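Local coordinates for DNA protection during starvation protein (Agrobacterium tumefaciens, PDB 1O9R) that protects DNA from oxidative damage without binding it, oxidising ferrous iron with hydrogen peroxide and storing the ferric mineral inside a hollow twelve-subunit shell, at residues V35-Q38 with A39-L43; H52-L55 with D56-T60; I100-I103 with H104-L107. All coordinates share one frame; numbering follows the deposited sequence.

Contact 1 of 3, residues V35-Q38 with A39-L43; sequences VTKQ and AHWNL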
ATOM      1  N   VAL A  35      -3.148 -31.444   6.618  1.00 13.96           N
ATOM      2  CA  VAL A  35      -1.875 -32.130   6.473  1.00 15.31           C
ATOM      3  C   VAL A  35      -0.729 -31.157   6.299  1.00 13.81           C
ATOM      4  O   VAL A  35       0.386 -31.326   6.810  1.00 15.12           O
ATOM      5  CB  VAL A  35      -2.004 -33.051   5.209  1.00 15.92           C
ATOM      6  CG1 VAL A  35      -0.683 -33.356   4.632  1.00 18.82           C
ATOM      7  CG2 VAL A  35      -2.753 -34.340   5.625  1.00 16.92           C
ATOM      8  N   THR A  36      -0.961 -30.117   5.470  1.00 14.25           N
ATOM      9  CA  THR A  36       0.074 -29.154   5.149  1.00 12.85           C
ATOM     10  C   THR A  36       0.597 -28.446   6.398  1.00 14.77           C
ATOM     11  O   THR A  36       1.825 -28.318   6.528  1.00 14.32           O
ATOM     12  CB  THR A  36      -0.509 -28.165   4.124  1.00 13.46           C
ATOM     13  OG1 THR A  36      -0.854 -28.919   2.918  1.00 15.04           O
ATOM     14  CG2 THR A  36       0.473 -27.112   3.694  1.00 14.43           C
ATOM     15  N   LYS A  37      -0.329 -28.030   7.266  1.00 13.66           N
ATOM     16  CA  LYS A  37       0.095 -27.385   8.505  1.00 14.48           C
ATOM     17  C   LYS A  37       0.712 -28.411   9.474  1.00 14.79           C
ATOM     18  O   LYS A  37       1.706 -28.107  10.127  1.00 14.01           O
ATOM     19  CB  LYS A  37      -1.069 -26.657   9.166  1.00 14.92           C
ATOM     20  CG  LYS A  37      -1.378 -25.288   8.534  1.00 16.84           C
ATOM     21  CD  LYS A  37      -0.321 -24.256   9.020  1.00 19.72           C
ATOM     22  CE  LYS A  37      -0.707 -22.871   8.461  1.00 20.51           C
ATOM     23  NZ  LYS A  37       0.287 -21.901   9.078  1.00 22.64           N
ATOM     24  N   GLN A  38       0.186 -29.652   9.516  1.00 14.01           N
ATOM     25  CA  GLN A  38       0.757 -30.697  10.384  1.00 13.32           C
ATOM     26  C   GLN A  38       2.226 -30.867  10.055  1.00 14.81           C
ATOM     27  O   GLN A  38       3.107 -30.944  10.944  1.00 16.19           O
ATOM     28  CB  GLN A  38      -0.072 -31.981  10.165  1.00 13.98           C
ATOM     29  CG  GLN A  38       0.586 -33.175  10.931  1.00 14.59           C
ATOM     30  CD  GLN A  38       0.445 -33.012  12.411  1.00 15.62           C
ATOM     31  OE1 GLN A  38       1.277 -33.624  13.162  1.00 16.31           O
ATOM     32  NE2 GLN A  38      -0.453 -32.288  12.940  1.00 14.65           N
ATOM     33  N   ALA A  39       2.583 -30.939   8.762  1.00 14.64           N
ATOM     34  CA  ALA A  39       3.980 -31.107   8.362  1.00 14.42           C
ATOM     35  C   ALA A  39       4.755 -29.857   8.650  1.00 15.76           C
ATOM     36  O   ALA A  39       5.843 -29.901   9.264  1.00 15.35           O
ATOM     37  CB  ALA A  39       4.001 -31.389   6.853  1.00 13.44           C
ATOM     38  N   HIS A  40       4.216 -28.685   8.330  1.00 15.43           N
ATOM     39  CA  HIS A  40       4.887 -27.417   8.544  1.00 15.49           C
ATOM     40  C   HIS A  40       5.339 -27.211   9.978  1.00 14.49           C
ATOM     41  O   HIS A  40       6.501 -26.735  10.212  1.00 15.63           O
ATOM     42  CB  HIS A  40       3.917 -26.338   8.092  1.00 14.98           C
ATOM     43  CG  HIS A  40       3.972 -24.988   8.703  1.00 14.39           C
ATOM     44  ND1 HIS A  40       4.631 -23.909   8.093  1.00 14.39           N
ATOM     45  CD2 HIS A  40       3.399 -24.483   9.831  1.00 16.36           C
ATOM     46  CE1 HIS A  40       4.414 -22.797   8.796  1.00 15.24           C
ATOM     47  NE2 HIS A  40       3.703 -23.160   9.864  1.00 16.85           N
ATOM     48  N   TRP A  41       4.513 -27.565  10.968  1.00 13.85           N
ATOM     49  CA  TRP A  41       4.937 -27.322  12.359  1.00 14.40           C
ATOM     50  C   TRP A  41       6.066 -28.233  12.803  1.00 15.02           C
ATOM     51  O   TRP A  41       6.884 -27.861  13.649  1.00 14.30           O
ATOM     52  CB  TRP A  41       3.759 -27.582  13.321  1.00 13.69           C
ATOM     53  CG  TRP A  41       2.625 -26.630  13.176  1.00 12.69           C
ATOM     54  CD1 TRP A  41       2.722 -25.270  13.068  1.00 14.52           C
ATOM     55  CD2 TRP A  41       1.234 -26.918  13.098  1.00 13.61           C
ATOM     56  NE1 TRP A  41       1.468 -24.706  12.933  1.00 14.94           N
ATOM     57  CE2 TRP A  41       0.534 -25.706  12.935  1.00 15.17           C
ATOM     58  CE3 TRP A  41       0.532 -28.127  13.162  1.00 13.45           C
ATOM     59  CZ2 TRP A  41      -0.873 -25.668  12.861  1.00 15.25           C
ATOM     60  CZ3 TRP A  41      -0.869 -28.065  13.070  1.00 16.86           C
ATOM     61  CH2 TRP A  41      -1.523 -26.828  12.905  1.00 15.18           C
ATOM     62  N   ASN A  42       6.077 -29.464  12.277  1.00 15.00           N
ATOM     63  CA  ASN A  42       6.923 -30.532  12.807  1.00 14.78           C
ATOM     64  C   ASN A  42       8.136 -30.876  11.999  1.00 16.95           C
ATOM     65  O   ASN A  42       8.862 -31.874  12.264  1.00 18.02           O
ATOM     66  CB  ASN A  42       6.059 -31.805  13.018  1.00 13.70           C
ATOM     67  CG  ASN A  42       4.999 -31.594  14.090  1.00 14.10           C
ATOM     68  OD1 ASN A  42       5.369 -31.331  15.263  1.00 14.99           O
ATOM     69  ND2 ASN A  42       3.699 -31.634  13.780  1.00 14.13           N
ATOM     70  N   LEU A  43       8.490 -30.078  11.003  1.00 14.67           N
ATOM     71  CA  LEU A  43       9.671 -30.256  10.181  1.00 16.19           C
ATOM     72  C   LEU A  43      10.922 -30.037  10.980  1.00 16.35           C
ATOM     73  O   LEU A  43      11.009 -29.057  11.739  1.00 16.41           O
ATOM     74  CB  LEU A  43       9.791 -29.098   9.103  1.00 18.43           C
ATOM     75  CG  LEU A  43       8.637 -29.006   8.137  1.00 19.14           C
ATOM     76  CD1 LEU A  43       8.864 -27.812   7.170  1.00 18.79           C
ATOM     77  CD2 LEU A  43       8.416 -30.261   7.295  1.00 21.04           C
TER
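Lys37 sets its CG anti to the carbonyl carbon (chi1 -79°) and bends again at CG, while Trp41, one helical turn on, likewise places its ring beside its own backbone N (chi1 -66°); the two settings lay the lysine's aliphatic chain across the indole. This is an i to i+4 pair on helix 12-42 of the ferritin-like four-helix bundle. CB of Lys37 sits over the six-membered ring of Trp41, 4.0 Å from its centroid, a CH-pi contact. The carbonyl oxygen of Lys37 lies over a face of the indole too, and it also takes the N-H of Trp41, the two atoms 3.0 Å apart.

His40, an iron ligand, runs alongside Lys37 and points the same way; CD of Lys37 packs 3.8 Å from CD2 of His40. NZ of Lys37 forms salt bridges with Asp56 and with Asp67 of a second subunit, whereas ND1 of His40 is held by the backbone oxygen of His52. These bonds fix the end of the lysine beside the iron site, Asp67 being a probable iron ligand.

Asn42 folds its side chain back on the preceding turn. Its ND2 bonds the backbone O of Ala80 in the second subunit and also donates to the backbone O of Gln38 at 3.0 Å, within the carbonyl plane but with that oxygen tilted from the amide plane and a bent N-H...O angle of 142°.

Contact 2 of 3, residues H52-L55 with D56-T60; sequences HELL and DTFRT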
ATOM      1  N   HIS A  52       9.249 -24.722   5.573  1.00 13.57           N
ATOM      2  CA  HIS A  52       8.207 -24.313   6.512  1.00 13.19           C
ATOM      3  C   HIS A  52       7.414 -23.164   5.912  1.00 11.33           C
ATOM      4  O   HIS A  52       6.180 -23.175   5.958  1.00 13.36           O
ATOM      5  CB  HIS A  52       8.955 -23.869   7.777  1.00 13.35           C
ATOM      6  CG  HIS A  52       8.099 -23.346   8.900  1.00 13.39           C
ATOM      7  ND1 HIS A  52       7.433 -24.171   9.780  1.00 15.59           N
ATOM      8  CD2 HIS A  52       7.892 -22.089   9.333  1.00 13.64           C
ATOM      9  CE1 HIS A  52       6.841 -23.416  10.713  1.00 15.29           C
ATOM     10  NE2 HIS A  52       7.050 -22.151  10.465  1.00 15.93           N
ATOM     11  N   GLU A  53       8.126 -22.178   5.362  1.00 13.11           N
ATOM     12  CA  GLU A  53       7.389 -21.052   4.766  1.00 14.56           C
ATOM     13  C   GLU A  53       6.612 -21.419   3.509  1.00 13.84           C
ATOM     14  O   GLU A  53       5.512 -20.934   3.267  1.00 13.47           O
ATOM     15  CB  GLU A  53       8.369 -19.885   4.516  1.00 15.17           C
ATOM     16  CG  GLU A  53       8.842 -19.326   5.906  1.00 17.18           C
ATOM     17  CD  GLU A  53       9.704 -18.097   5.742  1.00 21.51           C
ATOM     18  OE1 GLU A  53      10.234 -17.839   4.670  1.00 20.74           O
ATOM     19  OE2 GLU A  53       9.923 -17.376   6.761  1.00 26.49           O
ATOM     20  N   LEU A  54       7.183 -22.267   2.682  1.00 13.31           N
ATOM     21  CA  LEU A  54       6.475 -22.643   1.419  1.00 13.47           C
ATOM     22  C   LEU A  54       5.178 -23.315   1.747  1.00 14.05           C
ATOM     23  O   LEU A  54       4.130 -23.088   1.145  1.00 13.93           O
ATOM     24  CB  LEU A  54       7.409 -23.524   0.632  1.00 13.65           C
ATOM     25  CG  LEU A  54       6.819 -24.121  -0.666  1.00 13.75           C
ATOM     26  CD1 LEU A  54       6.460 -23.028  -1.657  1.00 15.95           C
ATOM     27  CD2 LEU A  54       7.739 -25.173  -1.276  1.00 15.61           C
ATOM     28  N   LEU A  55       5.166 -24.200   2.737  1.00 13.18           N
ATOM     29  CA  LEU A  55       3.949 -24.915   3.116  1.00 12.38           C
ATOM     30  C   LEU A  55       2.877 -23.926   3.561  1.00 12.23           C
ATOM     31  O   LEU A  55       1.678 -24.235   3.384  1.00 13.11           O
ATOM     32  CB  LEU A  55       4.220 -25.953   4.208  1.00 13.54           C
ATOM     33  CG  LEU A  55       5.136 -27.078   3.711  1.00 13.89           C
ATOM     34  CD1 LEU A  55       5.461 -28.036   4.875  1.00 16.70           C
ATOM     35  CD2 LEU A  55       4.437 -27.862   2.584  1.00 17.70           C
ATOM     36  N   ASP A  56       3.197 -22.753   4.132  1.00 14.86           N
ATOM     37  CA  ASP A  56       2.105 -21.816   4.443  1.00 14.25           C
ATOM     38  C   ASP A  56       1.501 -21.216   3.181  1.00 14.30           C
ATOM     39  O   ASP A  56       0.283 -20.984   3.119  1.00 14.97           O
ATOM     40  CB  ASP A  56       2.739 -20.720   5.321  1.00 16.58           C
ATOM     41  CG  ASP A  56       2.657 -20.995   6.790  1.00 19.68           C
ATOM     42  OD1 ASP A  56       3.269 -20.150   7.534  1.00 19.90           O
ATOM     43  OD2 ASP A  56       2.044 -21.992   7.186  1.00 18.70           O
ATOM     44  N   THR A  57       2.328 -20.986   2.137  1.00 13.04           N
ATOM     45  CA  THR A  57       1.759 -20.492   0.875  1.00 13.65           C
ATOM     46  C   THR A  57       0.815 -21.562   0.306  1.00 14.21           C
ATOM     47  O   THR A  57      -0.277 -21.231  -0.198  1.00 14.85           O
ATOM     48  CB  THR A  57       2.860 -20.204  -0.155  1.00 16.86           C
ATOM     49  OG1 THR A  57       3.709 -19.175   0.420  1.00 19.83           O
ATOM     50  CG2 THR A  57       2.263 -19.782  -1.486  1.00 23.29           C
ATOM     51  N   PHE A  58       1.168 -22.854   0.393  1.00 12.96           N
ATOM     52  CA  PHE A  58       0.286 -23.889  -0.132  1.00 12.96           C
ATOM     53  C   PHE A  58      -0.982 -23.929   0.680  1.00 12.62           C
ATOM     54  O   PHE A  58      -2.080 -24.125   0.103  1.00 13.83           O
ATOM     55  CB  PHE A  58       0.984 -25.250   0.015  1.00 13.70           C
ATOM     56  CG  PHE A  58       2.137 -25.469  -0.925  1.00 13.49           C
ATOM     57  CD1 PHE A  58       2.777 -26.706  -0.780  1.00 15.16           C
ATOM     58  CD2 PHE A  58       2.515 -24.555  -1.906  1.00 14.45           C
ATOM     59  CE1 PHE A  58       3.869 -26.965  -1.609  1.00 14.93           C
ATOM     60  CE2 PHE A  58       3.580 -24.888  -2.731  1.00 16.55           C
ATOM     61  CZ  PHE A  58       4.236 -26.076  -2.569  1.00 16.56           C
ATOM     62  N   ARG A  59      -0.940 -23.732   2.000  1.00 12.83           N
ATOM     63  CA  ARG A  59      -2.135 -23.757   2.814  1.00 11.76           C
ATOM     64  C   ARG A  59      -3.113 -22.657   2.391  1.00 12.78           C
ATOM     65  O   ARG A  59      -4.306 -22.919   2.221  1.00 13.45           O
ATOM     66  CB  ARG A  59      -1.831 -23.745   4.306  1.00 12.87           C
ATOM     67  CG  ARG A  59      -3.093 -23.564   5.159  1.00 14.37           C
ATOM     68  CD  ARG A  59      -4.093 -24.759   5.022  1.00 13.22           C
ATOM     69  NE  ARG A  59      -5.202 -24.429   5.908  1.00 12.56           N
ATOM     70  CZ  ARG A  59      -5.345 -24.829   7.186  1.00 13.79           C
ATOM     71  NH1 ARG A  59      -6.314 -24.255   7.957  1.00 16.44           N
ATOM     72  NH2 ARG A  59      -4.590 -25.782   7.697  1.00 14.46           N
ATOM     73  N   THR A  60      -2.572 -21.467   2.134  1.00 13.87           N
ATOM     74  CA  THR A  60      -3.445 -20.339   1.690  1.00 14.61           C
ATOM     75  C   THR A  60      -4.099 -20.741   0.373  1.00 15.07           C
ATOM     76  O   THR A  60      -5.302 -20.493   0.186  1.00 14.78           O
ATOM     77  CB  THR A  60      -2.540 -19.096   1.438  1.00 15.97           C
ATOM     78  OG1 THR A  60      -2.100 -18.731   2.772  1.00 16.80           O
ATOM     79  CG2 THR A  60      -3.447 -17.974   0.896  1.00 17.36           C
TER
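The carbonyl oxygen of Glu53 is approached by two successive N-H groups, both through weak bonds: from Asp56 N at 3.1 Å, strongly bent at 128°, and from Thr57 N at 3.4 Å. Regular spacing returns one residue later on helix 48-75 of the ferritin-like bundle, where Phe58 N meets Leu54 O at 3.1 Å and Arg59 N meets Leu55 O at 3.0 Å.

Over this backbone ladder two leucines touch one aromatic ring. Leu54 sets its CG opposite the backbone N (chi1 175°), and Phe58, with CG beside its own N (chi1 -72°), leans its ring back toward it; CG of Leu54 stands 4.1 Å from the ring centroid, over the face, in a CH-pi contact. Its methyl CD1 reaches CE2 of Phe58 at 3.6 Å, while CD2 lies by CZ. Leu54 makes most of the contact; Leu55 approaches obliquely, a single methyl, CD2, touching Phe58 CD1 at 3.9 Å.

Asp56 takes a different direction from the leucines: its OD2 belongs to a salt bridge with Lys37, close to iron and to His40. Arg59 similarly pairs with Asp63. Among the neighbouring helices, Leu55 packs against Thr36 and His40 of helix 12-42, while Phe58 packs on Ser150, Phe153 and Leu154 of helix 134-156 and meets the ring of Tyr114 from helix 103-130.

Contact 3 of 3, residues I100-I103 with H104-L107; sequences IYKI and HDHL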
ATOM      1  N   ILE A 100       6.807 -38.450  12.313  1.00 17.56           N
ATOM      2  CA  ILE A 100       7.928 -38.182  11.401  1.00 16.81           C
ATOM      3  C   ILE A 100       8.394 -36.717  11.584  1.00 16.80           C
ATOM      4  O   ILE A 100       7.578 -35.892  12.033  1.00 17.16           O
ATOM      5  CB  ILE A 100       7.555 -38.412   9.950  1.00 18.64           C
ATOM      6  CG1 ILE A 100       6.271 -37.647   9.589  1.00 18.11           C
ATOM      7  CG2 ILE A 100       7.393 -39.943   9.729  1.00 18.82           C
ATOM      8  CD1 ILE A 100       6.143 -37.574   8.037  1.00 17.92           C
ATOM      9  N   TYR A 101       9.667 -36.493  11.439  1.00 16.84           N
ATOM     10  CA  TYR A 101      10.295 -35.193  11.687  1.00 14.66           C
ATOM     11  C   TYR A 101      11.254 -34.806  10.614  1.00 16.87           C
ATOM     12  O   TYR A 101      11.264 -33.666  10.115  1.00 15.66           O
ATOM     13  CB  TYR A 101      11.057 -35.202  13.081  1.00 16.33           C
ATOM     14  CG  TYR A 101      10.055 -35.541  14.163  1.00 16.65           C
ATOM     15  CD1 TYR A 101       9.944 -36.899  14.629  1.00 16.88           C
ATOM     16  CD2 TYR A 101       9.156 -34.661  14.658  1.00 17.19           C
ATOM     17  CE1 TYR A 101       9.016 -37.211  15.563  1.00 17.70           C
ATOM     18  CE2 TYR A 101       8.201 -34.984  15.598  1.00 16.31           C
ATOM     19  CZ  TYR A 101       8.110 -36.290  16.059  1.00 16.87           C
ATOM     20  OH  TYR A 101       7.175 -36.610  16.991  1.00 18.86           O
ATOM     21  N   LYS A 102      12.116 -35.708  10.125  1.00 16.25           N
ATOM     22  CA  LYS A 102      13.018 -35.377   9.045  1.00 16.37           C
ATOM     23  C   LYS A 102      12.241 -34.734   7.878  1.00 16.08           C
ATOM     24  O   LYS A 102      11.260 -35.327   7.437  1.00 16.52           O
ATOM     25  CB  LYS A 102      13.722 -36.641   8.496  1.00 21.18           C
ATOM     26  CG  LYS A 102      14.680 -37.109   9.620  1.00 23.80           C
ATOM     27  CD  LYS A 102      15.806 -37.964   9.080  1.00 31.04           C
ATOM     28  CE  LYS A 102      15.448 -39.421   8.904  1.00 35.68           C
ATOM     29  NZ  LYS A 102      16.732 -40.141   8.552  1.00 36.84           N
ATOM     30  N   ILE A 103      12.880 -33.716   7.299  1.00 16.53           N
ATOM     31  CA  ILE A 103      12.145 -33.040   6.182  1.00 14.80           C
ATOM     32  C   ILE A 103      11.919 -33.988   4.997  1.00 14.09           C
ATOM     33  O   ILE A 103      10.873 -33.883   4.396  1.00 15.78           O
ATOM     34  CB  ILE A 103      12.860 -31.767   5.804  1.00 16.44           C
ATOM     35  CG1 ILE A 103      12.590 -30.843   7.032  1.00 18.12           C
ATOM     36  CG2 ILE A 103      12.320 -31.152   4.516  1.00 16.20           C
ATOM     37  CD1 ILE A 103      13.456 -29.622   7.024  1.00 18.81           C
ATOM     38  N   HIS A 104      12.923 -34.827   4.709  1.00 15.80           N
ATOM     39  CA  HIS A 104      12.671 -35.741   3.570  1.00 15.90           C
ATOM     40  C   HIS A 104      11.446 -36.609   3.853  1.00 15.53           C
ATOM     41  O   HIS A 104      10.755 -36.935   2.884  1.00 15.89           O
ATOM     42  CB  HIS A 104      13.920 -36.643   3.411  1.00 17.98           C
ATOM     43  CG  HIS A 104      14.048 -37.280   2.056  1.00 21.90           C
ATOM     44  ND1 HIS A 104      15.301 -37.600   1.577  1.00 25.76           N
ATOM     45  CD2 HIS A 104      13.146 -37.619   1.142  1.00 22.82           C
ATOM     46  CE1 HIS A 104      15.136 -38.131   0.353  1.00 26.15           C
ATOM     47  NE2 HIS A 104      13.841 -38.159   0.054  1.00 24.13           N
ATOM     48  N   ASP A 105      11.217 -37.072   5.087  1.00 14.73           N
ATOM     49  CA  ASP A 105      10.071 -37.925   5.394  1.00 15.68           C
ATOM     50  C   ASP A 105       8.752 -37.177   5.233  1.00 15.57           C
ATOM     51  O   ASP A 105       7.786 -37.697   4.668  1.00 16.62           O
ATOM     52  CB  ASP A 105      10.185 -38.560   6.800  1.00 15.61           C
ATOM     53  CG  ASP A 105      11.298 -39.586   6.957  1.00 19.01           C
ATOM     54  OD1 ASP A 105      11.624 -40.127   5.914  1.00 20.82           O
ATOM     55  OD2 ASP A 105      11.735 -39.720   8.117  1.00 19.55           O
ATOM     56  N   HIS A 106       8.762 -35.877   5.608  1.00 15.28           N
ATOM     57  CA  HIS A 106       7.541 -35.088   5.375  1.00 15.15           C
ATOM     58  C   HIS A 106       7.381 -34.828   3.907  1.00 14.84           C
ATOM     59  O   HIS A 106       6.228 -34.889   3.486  1.00 15.09           O
ATOM     60  CB  HIS A 106       7.716 -33.724   6.118  1.00 13.55           C
ATOM     61  CG  HIS A 106       7.359 -33.774   7.575  1.00 14.33           C
ATOM     62  ND1 HIS A 106       6.097 -33.958   8.101  1.00 14.84           N
ATOM     63  CD2 HIS A 106       8.193 -33.709   8.664  1.00 15.17           C
ATOM     64  CE1 HIS A 106       6.128 -33.988   9.428  1.00 15.53           C
ATOM     65  NE2 HIS A 106       7.403 -33.856   9.774  1.00 14.31           N
ATOM     66  N   LEU A 107       8.462 -34.493   3.175  1.00 14.75           N
ATOM     67  CA  LEU A 107       8.297 -34.301   1.734  1.00 15.37           C
ATOM     68  C   LEU A 107       7.714 -35.547   1.063  1.00 14.66           C
ATOM     69  O   LEU A 107       6.823 -35.391   0.238  1.00 15.24           O
ATOM     70  CB  LEU A 107       9.641 -33.964   1.084  1.00 14.79           C
ATOM     71  CG  LEU A 107      10.192 -32.559   1.446  1.00 14.67           C
ATOM     72  CD1 LEU A 107      11.635 -32.398   0.991  1.00 15.34           C
ATOM     73  CD2 LEU A 107       9.291 -31.503   0.780  1.00 17.93           C
TER
HETATM   74  O   HOH W   1      11.232 -38.575  10.405  1.00 21.20           O
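Ile100 and His106 meet across the start of helix 103-130, with the end of the isoleucine laid over a face of the imidazole. CG1 of Ile100 occupies the crowded position between backbone N and carbonyl carbon (chi1 52°), and the chain then extends to CD1, which stands 3.9 Å from the ring centroid in a CH-pi contact. CD1 is shifted toward the ring's rim, with ND1 of His106 as its nearest ring atom at 3.6 Å.

His106 turns its ring back toward the incoming loop, CG being placed beside its own backbone N and opposite the carbonyl carbon (chi1 -84°). The carbonyl oxygen of Tyr101 then lies at the ring's edge, in its plane, 3.4 Å from CD2. NE2 comes within 3.0 Å of Ile100 O, while ND1 is hydrogen-bonded to the hydroxyl of Tyr96. Loop and helix are thus brought together around a single imidazole.

Lys102 holds the N-cap position. Its carbonyl oxygen takes the N-H of His106 at 3.1 Å, in the carbonyl plane, and a weak, bent bond from Asp105 N. One residue on, Ile103 O accepts a nearly straight bond from Leu107 N, and CG2 of Ile103 packs on CD1 of Leu107.

Asp105 leans across Lys102, its OD2 touching the aliphatic CB and CE instead of the ammonium group. A water bridges further back, accepting from Tyr101 N and donating to Asp105 OD2 at 2.6 Å. The carboxylate therefore ties the loop backbone to the first helical turn through water, and its negative charge, near the helix's N-terminal end, would probably interact favourably with the helix dipole; the lysine ammonium, 5.0 Å away from NZ to OD2, may add a weaker electrostatic attraction.

How the contacts relate
From the N terminus the chain first meets contact 1, near the end of helix 12-42, then contact 2 early on helix 48-75, and last contact 3, where the loop following helix 84-90 enters helix 103-130. All three are local and in series: none closes a long loop, and none nests in or crosses another. Contacts 1 and 2, with centres about 9 Å apart, join two consecutive helices through the Lys37–Asp56 salt bridge and the probable His40–His52 hydrogen bond beside the iron site. Contact 1 also packs against contact 3, through Ala39 and Leu43 on His106. Contacts 2 and 3 do not touch; helix 12-42 bridges them.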